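Local atomic coordinates of aspartate aminotransferase (Plasmodium falciparum, PDB entry 3K7Y), a protein that probably catalyses the reversible transfer of the amino group from L-aspartate to 2-oxoglutarate, giving oxaloacetate and L-glutamate, with pyridoxal 5'-phosphate as cofactor. Residues I149-Y154 and S182-C187; N346-Q351 and S356-L361. All blocks are in the same frame, centred on the assembly; numbering follows the deposited sequence.

Contact 1 (I149-Y154 and S182-C187); sequences INFFDY and SCYNPC. With PLP (pyridoxal-5'-phosphate), chain B.
The rings of F151 and Y184 lie nearly parallel, planes at 23°, but are slid so far apart, centroids 5.1 Å from each other, that they barely overlap. Their nearest atoms, F151 CE2 and Y184 CE2, meet obliquely at 3.4 Å. In this class I aminotransferase the contact joins the end of strand 145-153 of the mixed central sheet to the loop following strand 176-179, which carries N185, a residue that binds the cofactor. F164 of helix 161-170 meets the F151 ring edge-to-face. Next to this pair, the sulfur of C187 lies obliquely beside the F152 ring, a Cys sulfur-aromatic contact with SG 4.1 Å from the ring centroid, while Y154 CE2 sits in the plane of that ring at its edge. Both phenylalanines hold CG anti to the backbone N (F152 chi1 -179°), which directs their rings at the loop. The phenol of Y184 is bonded at OH to P130 O and T128 OG1, so hydrogen bonds hold it at its polar end while F151 packs against the ring. The loop turns through a cis peptide between N185 and P186. On the cofactor side, N185 OD1 bonds to R380, and N185 ND2 donates to O3 of pyridoxal phosphate at 2.9 Å.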
ATOM      1  N   ILE A 149       3.439 -29.329   3.798  1.00 66.47           N
ATOM      2  CA  ILE A 149       3.261 -30.492   2.922  1.00 67.10           C
ATOM      3  C   ILE A 149       4.604 -30.856   2.262  1.00 67.08           C
ATOM      4  O   ILE A 149       5.331 -29.957   1.813  1.00 66.87           O
ATOM      5  CB  ILE A 149       2.222 -30.187   1.805  1.00 66.73           C
ATOM      6  CG1 ILE A 149       0.810 -30.137   2.378  1.00 67.75           C
ATOM      7  CG2 ILE A 149       2.245 -31.227   0.693  1.00 67.01           C
ATOM      8  CD1 ILE A 149      -0.251 -29.803   1.322  1.00 69.03           C
ATOM      9  N   ASN A 150       4.920 -32.162   2.209  1.00 67.27           N
ATOM     10  CA  ASN A 150       6.085 -32.686   1.475  1.00 66.63           C
ATOM     11  C   ASN A 150       6.094 -32.145   0.073  1.00 64.81           C
ATOM     12  O   ASN A 150       5.046 -32.025  -0.544  1.00 64.26           O
ATOM     13  CB  ASN A 150       6.003 -34.200   1.316  1.00 68.19           C
ATOM     14  CG  ASN A 150       6.208 -34.944   2.601  1.00 70.82           C
ATOM     15  OD1 ASN A 150       7.329 -35.028   3.109  1.00 73.00           O
ATOM     16  ND2 ASN A 150       5.137 -35.535   3.122  1.00 72.51           N
ATOM     17  N   PHE A 151       7.268 -31.860  -0.464  1.00 63.58           N
ATOM     18  CA  PHE A 151       7.313 -31.381  -1.832  1.00 61.78           C
ATOM     19  C   PHE A 151       8.627 -31.680  -2.526  1.00 62.27           C
ATOM     20  O   PHE A 151       8.779 -32.711  -3.171  1.00 63.15           O
ATOM     21  CB  PHE A 151       7.007 -29.886  -1.874  1.00 60.14           C
ATOM     22  CG  PHE A 151       6.702 -29.375  -3.237  1.00 57.00           C
ATOM     23  CD1 PHE A 151       5.490 -29.668  -3.838  1.00 54.61           C
ATOM     24  CD2 PHE A 151       7.615 -28.583  -3.918  1.00 55.48           C
ATOM     25  CE1 PHE A 151       5.187 -29.194  -5.101  1.00 53.97           C
ATOM     26  CE2 PHE A 151       7.334 -28.108  -5.189  1.00 54.71           C
ATOM     27  CZ  PHE A 151       6.117 -28.418  -5.790  1.00 54.34           C
ATOM     28  N   PHE A 152       9.563 -30.757  -2.398  1.00 61.66           N
ATOM     29  CA  PHE A 152      10.847 -30.856  -3.038  1.00 61.90           C
ATOM     30  C   PHE A 152      11.610 -32.027  -2.439  1.00 63.71           C
ATOM     31  O   PHE A 152      11.590 -32.215  -1.220  1.00 63.83           O
ATOM     32  CB  PHE A 152      11.572 -29.550  -2.786  1.00 60.92           C
ATOM     33  CG  PHE A 152      12.908 -29.480  -3.390  1.00 58.53           C
ATOM     34  CD1 PHE A 152      13.054 -29.243  -4.732  1.00 56.46           C
ATOM     35  CD2 PHE A 152      14.027 -29.615  -2.609  1.00 57.64           C
ATOM     36  CE1 PHE A 152      14.305 -29.166  -5.306  1.00 56.41           C
ATOM     37  CE2 PHE A 152      15.279 -29.537  -3.167  1.00 58.19           C
ATOM     38  CZ  PHE A 152      15.417 -29.313  -4.526  1.00 57.58           C
ATOM     39  N   ASP A 153      12.248 -32.834  -3.293  1.00 65.54           N
ATOM     40  CA  ASP A 153      13.053 -33.964  -2.809  1.00 67.68           C
ATOM     41  C   ASP A 153      14.501 -33.544  -2.726  1.00 68.28           C
ATOM     42  O   ASP A 153      15.114 -33.169  -3.725  1.00 68.33           O
ATOM     43  CB  ASP A 153      12.908 -35.224  -3.664  1.00 68.93           C
ATOM     44  CG  ASP A 153      13.655 -36.410  -3.066  1.00 71.47           C
ATOM     45  OD1 ASP A 153      14.904 -36.431  -3.137  1.00 72.69           O
ATOM     46  OD2 ASP A 153      12.989 -37.307  -2.503  1.00 73.71           O
ATOM     47  N   TYR A 154      15.040 -33.609  -1.520  1.00 68.99           N
ATOM     48  CA  TYR A 154      16.292 -32.933  -1.243  1.00 69.60           C
ATOM     49  C   TYR A 154      17.478 -33.687  -1.792  1.00 71.48           C
ATOM     50  O   TYR A 154      18.499 -33.075  -2.106  1.00 72.11           O
ATOM     51  CB  TYR A 154      16.434 -32.624   0.250  1.00 69.52           C
ATOM     52  CG  TYR A 154      15.944 -31.229   0.624  1.00 67.45           C
ATOM     53  CD1 TYR A 154      16.829 -30.159   0.691  1.00 66.92           C
ATOM     54  CD2 TYR A 154      14.600 -30.974   0.885  1.00 66.13           C
ATOM     55  CE1 TYR A 154      16.399 -28.882   1.021  1.00 65.33           C
ATOM     56  CE2 TYR A 154      14.155 -29.684   1.220  1.00 64.38           C
ATOM     57  CZ  TYR A 154      15.066 -28.648   1.286  1.00 64.39           C
ATOM     58  OH  TYR A 154      14.661 -27.370   1.614  1.00 63.37           O
ATOM     59  N   SER A 182       4.746 -22.947 -10.646  1.00 57.13           N
ATOM     60  CA  SER A 182       5.742 -22.641 -11.656  1.00 58.05           C
ATOM     61  C   SER A 182       6.732 -21.657 -11.069  1.00 57.56           C
ATOM     62  O   SER A 182       6.385 -20.895 -10.181  1.00 56.38           O
ATOM     63  CB  SER A 182       5.060 -22.064 -12.900  1.00 58.82           C
ATOM     64  OG  SER A 182       5.994 -21.789 -13.931  1.00 60.36           O
ATOM     65  N   CYS A 183       7.968 -21.710 -11.558  1.00 58.86           N
ATOM     66  CA  CYS A 183       9.064 -20.842 -11.106  1.00 59.34           C
ATOM     67  C   CYS A 183       9.279 -20.793  -9.595  1.00 58.59           C
ATOM     68  O   CYS A 183       9.673 -19.762  -9.051  1.00 58.51           O
ATOM     69  CB  CYS A 183       8.891 -19.437 -11.671  1.00 59.53           C
ATOM     70  SG  CYS A 183       8.900 -19.466 -13.453  1.00 62.05           S
ATOM     71  N   TYR A 184       9.040 -21.926  -8.941  1.00 58.65           N
ATOM     72  CA  TYR A 184       9.044 -22.039  -7.492  1.00 58.13           C
ATOM     73  C   TYR A 184      10.161 -21.239  -6.841  1.00 58.47           C
ATOM     74  O   TYR A 184      11.315 -21.290  -7.270  1.00 59.62           O
ATOM     75  CB  TYR A 184       9.166 -23.503  -7.098  1.00 58.21           C
ATOM     76  CG  TYR A 184       8.683 -23.811  -5.707  1.00 58.61           C
ATOM     77  CD1 TYR A 184       9.402 -23.402  -4.582  1.00 58.36           C
ATOM     78  CD2 TYR A 184       7.501 -24.530  -5.506  1.00 59.99           C
ATOM     79  CE1 TYR A 184       8.952 -23.698  -3.287  1.00 57.85           C
ATOM     80  CE2 TYR A 184       7.040 -24.841  -4.203  1.00 58.97           C
ATOM     81  CZ  TYR A 184       7.774 -24.424  -3.104  1.00 57.98           C
ATOM     82  OH  TYR A 184       7.321 -24.725  -1.834  1.00 56.45           O
ATOM     83  N   ASN A 185       9.793 -20.485  -5.811  1.00 58.26           N
ATOM     84  CA  ASN A 185      10.736 -19.736  -4.984  1.00 58.42           C
ATOM     85  C   ASN A 185      10.777 -20.299  -3.557  1.00 58.74           C
ATOM     86  O   ASN A 185       9.812 -20.158  -2.817  1.00 57.58           O
ATOM     87  CB  ASN A 185      10.340 -18.259  -4.967  1.00 57.51           C
ATOM     88  CG  ASN A 185      11.293 -17.400  -4.161  1.00 56.66           C
ATOM     89  OD1 ASN A 185      12.043 -17.891  -3.317  1.00 56.40           O
ATOM     90  ND2 ASN A 185      11.266 -16.101  -4.417  1.00 55.01           N
ATOM     91  N   PRO A 186      11.908 -20.915  -3.155  1.00 60.42           N
ATOM     92  CA  PRO A 186      13.217 -21.033  -3.828  1.00 62.06           C
ATOM     93  C   PRO A 186      13.489 -22.194  -4.807  1.00 63.79           C
ATOM     94  O   PRO A 186      14.353 -22.038  -5.670  1.00 64.73           O
ATOM     95  CB  PRO A 186      14.189 -21.142  -2.657  1.00 62.33           C
ATOM     96  CG  PRO A 186      13.403 -21.844  -1.613  1.00 61.99           C
ATOM     97  CD  PRO A 186      11.967 -21.405  -1.764  1.00 60.49           C
ATOM     98  N   CYS A 187      12.803 -23.335  -4.681  1.00 64.81           N
ATOM     99  CA  CYS A 187      13.117 -24.559  -5.490  1.00 66.76           C
ATOM    100  C   CYS A 187      13.417 -24.391  -6.978  1.00 67.33           C
ATOM    101  O   CYS A 187      14.291 -25.057  -7.496  1.00 68.51           O
ATOM    102  CB  CYS A 187      12.027 -25.612  -5.341  1.00 66.44           C
ATOM    103  SG  CYS A 187      11.835 -26.057  -3.639  1.00 70.28           S
TER
HETATM  104  N1  PLP B 406       5.335 -14.613  -4.138  1.00 59.51           N
HETATM  105  C2  PLP B 406       6.555 -15.098  -4.537  1.00 57.07           C
HETATM  106  C2A PLP B 406       6.714 -16.563  -4.682  1.00 55.74           C
HETATM  107  C3  PLP B 406       7.595 -14.221  -4.804  1.00 58.25           C
HETATM  108  O3  PLP B 406       8.810 -14.704  -5.220  1.00 58.49           O
HETATM  109  C4  PLP B 406       7.401 -12.847  -4.652  1.00 59.75           C
HETATM  110  C4A PLP B 406       8.509 -11.939  -5.090  1.00 62.37           C
HETATM  111  O4A PLP B 406       8.498 -11.489  -6.244  1.00 65.22           O
HETATM  112  C5  PLP B 406       6.151 -12.339  -4.250  1.00 60.08           C
HETATM  113  C6  PLP B 406       5.124 -13.248  -3.987  1.00 60.52           C
HETATM  114  C5A PLP B 406       5.838 -10.854  -4.038  1.00 59.02           C
HETATM  115  O4P PLP B 406       6.188  -9.971  -5.089  1.00 57.43           O
HETATM  116  P   PLP B 406       6.059  -8.367  -4.895  1.00 56.10           P
HETATM  117  O1P PLP B 406       5.812  -7.679  -6.208  1.00 55.19           O
HETATM  118  O2P PLP B 406       7.373  -7.823  -4.403  1.00 56.20           O
HETATM  119  O3P PLP B 406       4.908  -8.107  -3.949  1.00 53.43           O

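Contact 2 (N346-Q351 and S356-L361); sequences NVYKKQ and SFVPLL. With ACT (acetate ion), chain C.
Q351 and S356 bring their CA atoms to 6.4 Å where, in the C-terminal part of this class I aminotransferase chain, the loop after helix 304-335, with its 3-10 turn ending at Y348, joins strand 355-357, which pairs antiparallel with 380-382. The side-chain amide of Q351 pairs with the backbone of F357 much as a neighbouring strand would, accepting from its N-H and donating to its C=O. Q351 NE2 gives a nearly straight bond to F357 O, 3.0 Å at 177°, in the carbonyl plane on a lone pair and almost flat with the glutamine amide. F357 N donates to Q351 OE1, also at 3.0 Å, but stands above the glutamine's carbonyl plane, 39° out of it. An extended chain beyond CG (chi2 175°) carries the amide across to the strand, and the two bonds, one to each end of the amide, fix its rotation about the CG-CD bond. S356 OG adds a weak bond to OE1 and receives another from R325.

Beside the amide, the Y348 ring meets F357 O at its edge, in plane, with CD1 3.6 Å from that oxygen. V358 crosses the tyrosine side chain at about a right angle, its CG2 3.7 Å from CD1 and its CG1 near CE1 and OH; F329 also meets the Y348 ring. K349 NZ bonds weakly to N346 OD1 and, at 3.1 Å, to OXT of an acetate probably from the crystallisation liquor.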
ATOM      1  N   ASN A 346      24.443 -31.873 -13.530  1.00 76.42           N
ATOM      2  CA  ASN A 346      23.439 -31.939 -14.598  1.00 76.52           C
ATOM      3  C   ASN A 346      21.986 -31.835 -14.088  1.00 75.01           C
ATOM      4  O   ASN A 346      21.070 -31.481 -14.842  1.00 75.14           O
ATOM      5  CB  ASN A 346      23.632 -33.222 -15.409  1.00 78.62           C
ATOM      6  CG  ASN A 346      23.656 -32.970 -16.907  1.00 81.18           C
ATOM      7  OD1 ASN A 346      24.724 -32.850 -17.501  1.00 83.89           O
ATOM      8  ND2 ASN A 346      22.482 -32.887 -17.525  1.00 82.71           N
ATOM      9  N   VAL A 347      21.793 -32.120 -12.804  1.00 73.30           N
ATOM     10  CA  VAL A 347      20.464 -32.234 -12.233  1.00 71.86           C
ATOM     11  C   VAL A 347      19.866 -30.884 -11.842  1.00 69.88           C
ATOM     12  O   VAL A 347      18.720 -30.806 -11.394  1.00 69.56           O
ATOM     13  CB  VAL A 347      20.458 -33.157 -11.012  1.00 72.04           C
ATOM     14  CG1 VAL A 347      19.049 -33.716 -10.809  1.00 72.62           C
ATOM     15  CG2 VAL A 347      21.467 -34.286 -11.187  1.00 73.36           C
ATOM     16  N   TYR A 348      20.631 -29.818 -12.014  1.00 68.24           N
ATOM     17  CA  TYR A 348      20.153 -28.508 -11.631  1.00 66.18           C
ATOM     18  C   TYR A 348      19.762 -27.695 -12.845  1.00 66.23           C
ATOM     19  O   TYR A 348      19.376 -26.530 -12.718  1.00 65.43           O
ATOM     20  CB  TYR A 348      21.230 -27.746 -10.873  1.00 65.63           C
ATOM     21  CG  TYR A 348      21.757 -28.411  -9.634  1.00 64.50           C
ATOM     22  CD1 TYR A 348      21.158 -28.205  -8.407  1.00 63.07           C
ATOM     23  CD2 TYR A 348      22.873 -29.216  -9.689  1.00 65.92           C
ATOM     24  CE1 TYR A 348      21.635 -28.799  -7.275  1.00 63.17           C
ATOM     25  CE2 TYR A 348      23.362 -29.830  -8.556  1.00 66.72           C
ATOM     26  CZ  TYR A 348      22.738 -29.612  -7.348  1.00 65.11           C
ATOM     27  OH  TYR A 348      23.231 -30.215  -6.210  1.00 66.24           O
ATOM     28  N   LYS A 349      19.884 -28.298 -14.023  1.00 67.33           N
ATOM     29  CA  LYS A 349      19.496 -27.635 -15.270  1.00 67.58           C
ATOM     30  C   LYS A 349      17.996 -27.780 -15.543  1.00 67.54           C
ATOM     31  O   LYS A 349      17.394 -26.875 -16.099  1.00 67.09           O
ATOM     32  CB  LYS A 349      20.313 -28.165 -16.447  1.00 69.37           C
ATOM     33  CG  LYS A 349      21.825 -27.984 -16.332  1.00 68.95           C
ATOM     34  CD  LYS A 349      22.521 -29.085 -17.119  1.00 70.16           C
ATOM     35  CE  LYS A 349      23.990 -28.786 -17.352  1.00 70.66           C
ATOM     36  NZ  LYS A 349      24.773 -30.016 -17.710  1.00 71.17           N
ATOM     37  N   LYS A 350      17.411 -28.915 -15.148  1.00 68.15           N
ATOM     38  CA  LYS A 350      15.955 -29.114 -15.131  1.00 68.78           C
ATOM     39  C   LYS A 350      15.246 -27.865 -14.603  1.00 67.68           C
ATOM     40  O   LYS A 350      14.227 -27.429 -15.150  1.00 68.00           O
ATOM     41  CB  LYS A 350      15.557 -30.306 -14.233  1.00 69.27           C
ATOM     42  CG  LYS A 350      16.030 -31.699 -14.675  1.00 72.51           C
ATOM     43  CD  LYS A 350      17.487 -31.999 -14.279  1.00 74.60           C
ATOM     44  CE  LYS A 350      18.177 -32.940 -15.277  1.00 77.78           C
ATOM     45  NZ  LYS A 350      18.044 -34.407 -14.963  1.00 79.68           N
ATOM     46  N   GLN A 351      15.805 -27.299 -13.532  1.00 66.80           N
ATOM     47  CA  GLN A 351      15.255 -26.132 -12.829  1.00 65.63           C
ATOM     48  C   GLN A 351      14.844 -24.952 -13.722  1.00 65.87           C
ATOM     49  O   GLN A 351      15.363 -24.790 -14.833  1.00 67.14           O
ATOM     50  CB  GLN A 351      16.236 -25.673 -11.747  1.00 64.51           C
ATOM     51  CG  GLN A 351      16.187 -26.530 -10.516  1.00 63.93           C
ATOM     52  CD  GLN A 351      17.227 -26.168  -9.482  1.00 64.41           C
ATOM     53  OE1 GLN A 351      18.141 -25.364  -9.720  1.00 63.41           O
ATOM     54  NE2 GLN A 351      17.100 -26.778  -8.310  1.00 65.67           N
ATOM     55  N   SER A 356      18.349 -20.688  -9.334  1.00 61.99           N
ATOM     56  CA  SER A 356      18.592 -22.113  -9.184  1.00 61.71           C
ATOM     57  C   SER A 356      18.682 -22.394  -7.686  1.00 60.78           C
ATOM     58  O   SER A 356      18.934 -21.478  -6.903  1.00 60.64           O
ATOM     59  CB  SER A 356      19.861 -22.548  -9.916  1.00 62.51           C
ATOM     60  OG  SER A 356      19.572 -22.876 -11.263  1.00 63.18           O
ATOM     61  N   PHE A 357      18.448 -23.644  -7.297  1.00 60.02           N
ATOM     62  CA  PHE A 357      18.429 -24.030  -5.896  1.00 59.06           C
ATOM     63  C   PHE A 357      19.381 -25.207  -5.701  1.00 59.75           C
ATOM     64  O   PHE A 357      19.115 -26.316  -6.182  1.00 60.59           O
ATOM     65  CB  PHE A 357      17.003 -24.403  -5.492  1.00 58.80           C
ATOM     66  CG  PHE A 357      16.817 -24.681  -4.015  1.00 58.48           C
ATOM     67  CD1 PHE A 357      17.320 -23.814  -3.049  1.00 57.73           C
ATOM     68  CD2 PHE A 357      16.079 -25.787  -3.599  1.00 57.88           C
ATOM     69  CE1 PHE A 357      17.127 -24.076  -1.691  1.00 58.20           C
ATOM     70  CE2 PHE A 357      15.879 -26.053  -2.249  1.00 58.36           C
ATOM     71  CZ  PHE A 357      16.402 -25.200  -1.292  1.00 58.43           C
ATOM     72  N   VAL A 358      20.498 -24.959  -5.014  1.00 59.18           N
ATOM     73  CA  VAL A 358      21.527 -25.974  -4.807  1.00 59.38           C
ATOM     74  C   VAL A 358      21.748 -26.190  -3.304  1.00 59.59           C
ATOM     75  O   VAL A 358      22.639 -25.567  -2.718  1.00 59.97           O
ATOM     76  CB  VAL A 358      22.865 -25.547  -5.499  1.00 59.85           C
ATOM     77  CG1 VAL A 358      23.954 -26.635  -5.392  1.00 60.23           C
ATOM     78  CG2 VAL A 358      22.627 -25.186  -6.951  1.00 59.49           C
ATOM     79  N   PRO A 359      20.937 -27.057  -2.664  1.00 59.76           N
ATOM     80  CA  PRO A 359      21.074 -27.195  -1.206  1.00 60.42           C
ATOM     81  C   PRO A 359      22.522 -27.368  -0.753  1.00 61.27           C
ATOM     82  O   PRO A 359      22.948 -26.754   0.235  1.00 61.35           O
ATOM     83  CB  PRO A 359      20.221 -28.430  -0.892  1.00 61.03           C
ATOM     84  CG  PRO A 359      19.110 -28.355  -1.902  1.00 60.34           C
ATOM     85  CD  PRO A 359      19.755 -27.786  -3.171  1.00 59.97           C
ATOM     86  N   LEU A 360      23.277 -28.157  -1.507  1.00 62.11           N
ATOM     87  CA  LEU A 360      24.700 -28.363  -1.245  1.00 63.38           C
ATOM     88  C   LEU A 360      25.480 -27.095  -0.848  1.00 63.47           C
ATOM     89  O   LEU A 360      26.414 -27.151  -0.043  1.00 64.23           O
ATOM     90  CB  LEU A 360      25.349 -29.008  -2.463  1.00 63.37           C
ATOM     91  CG  LEU A 360      26.772 -29.421  -2.138  1.00 65.52           C
ATOM     92  CD1 LEU A 360      26.760 -30.609  -1.174  1.00 67.79           C
ATOM     93  CD2 LEU A 360      27.565 -29.711  -3.403  1.00 67.17           C
ATOM     94  N   LEU A 361      25.086 -25.961  -1.418  1.00 63.31           N
ATOM     95  CA  LEU A 361      25.792 -24.693  -1.215  1.00 64.14           C
ATOM     96  C   LEU A 361      25.502 -24.035   0.139  1.00 64.98           C
ATOM     97  O   LEU A 361      26.277 -23.195   0.611  1.00 65.29           O
ATOM     98  CB  LEU A 361      25.512 -23.724  -2.376  1.00 63.25           C
ATOM     99  CG  LEU A 361      26.408 -23.777  -3.631  1.00 63.54           C
ATOM    100  CD1 LEU A 361      27.060 -25.114  -3.857  1.00 63.47           C
ATOM    101  CD2 LEU A 361      25.663 -23.371  -4.881  1.00 62.39           C
TER
HETATM  102  C   ACT C 407      24.239 -29.811 -20.947  0.50 99.42           C
HETATM  103  O   ACT C 407      25.084 -30.723 -21.116  1.00 99.50           O
HETATM  104  OXT ACT C 407      24.676 -28.722 -20.506  1.00 99.59           O
HETATM  105  CH3 ACT C 407      22.779 -30.020 -21.243  0.50 99.31           C

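In the fold
Both contacts are buried, on the same side of the chain's centre, but contact 1 lies nearer to it, centre to centre about 12 Å against 18 Å for contact 2. Contact 1 ties the central sheet to a cofactor-binding loop through aromatic rings and a sulfur; contact 2 holds a loop against strand 355-357, five residues further along the chain, through side-chain amide bonds to the backbone, with a partly exposed lysine beside it. Their centres are 12 Å apart and they pack directly: C187 O lies 3.4 Å from F357 CB, and the rings of F152 and F357 meet with planes at about 60°. F357 thus serves both, offering its backbone to Q351 and its ring to F152.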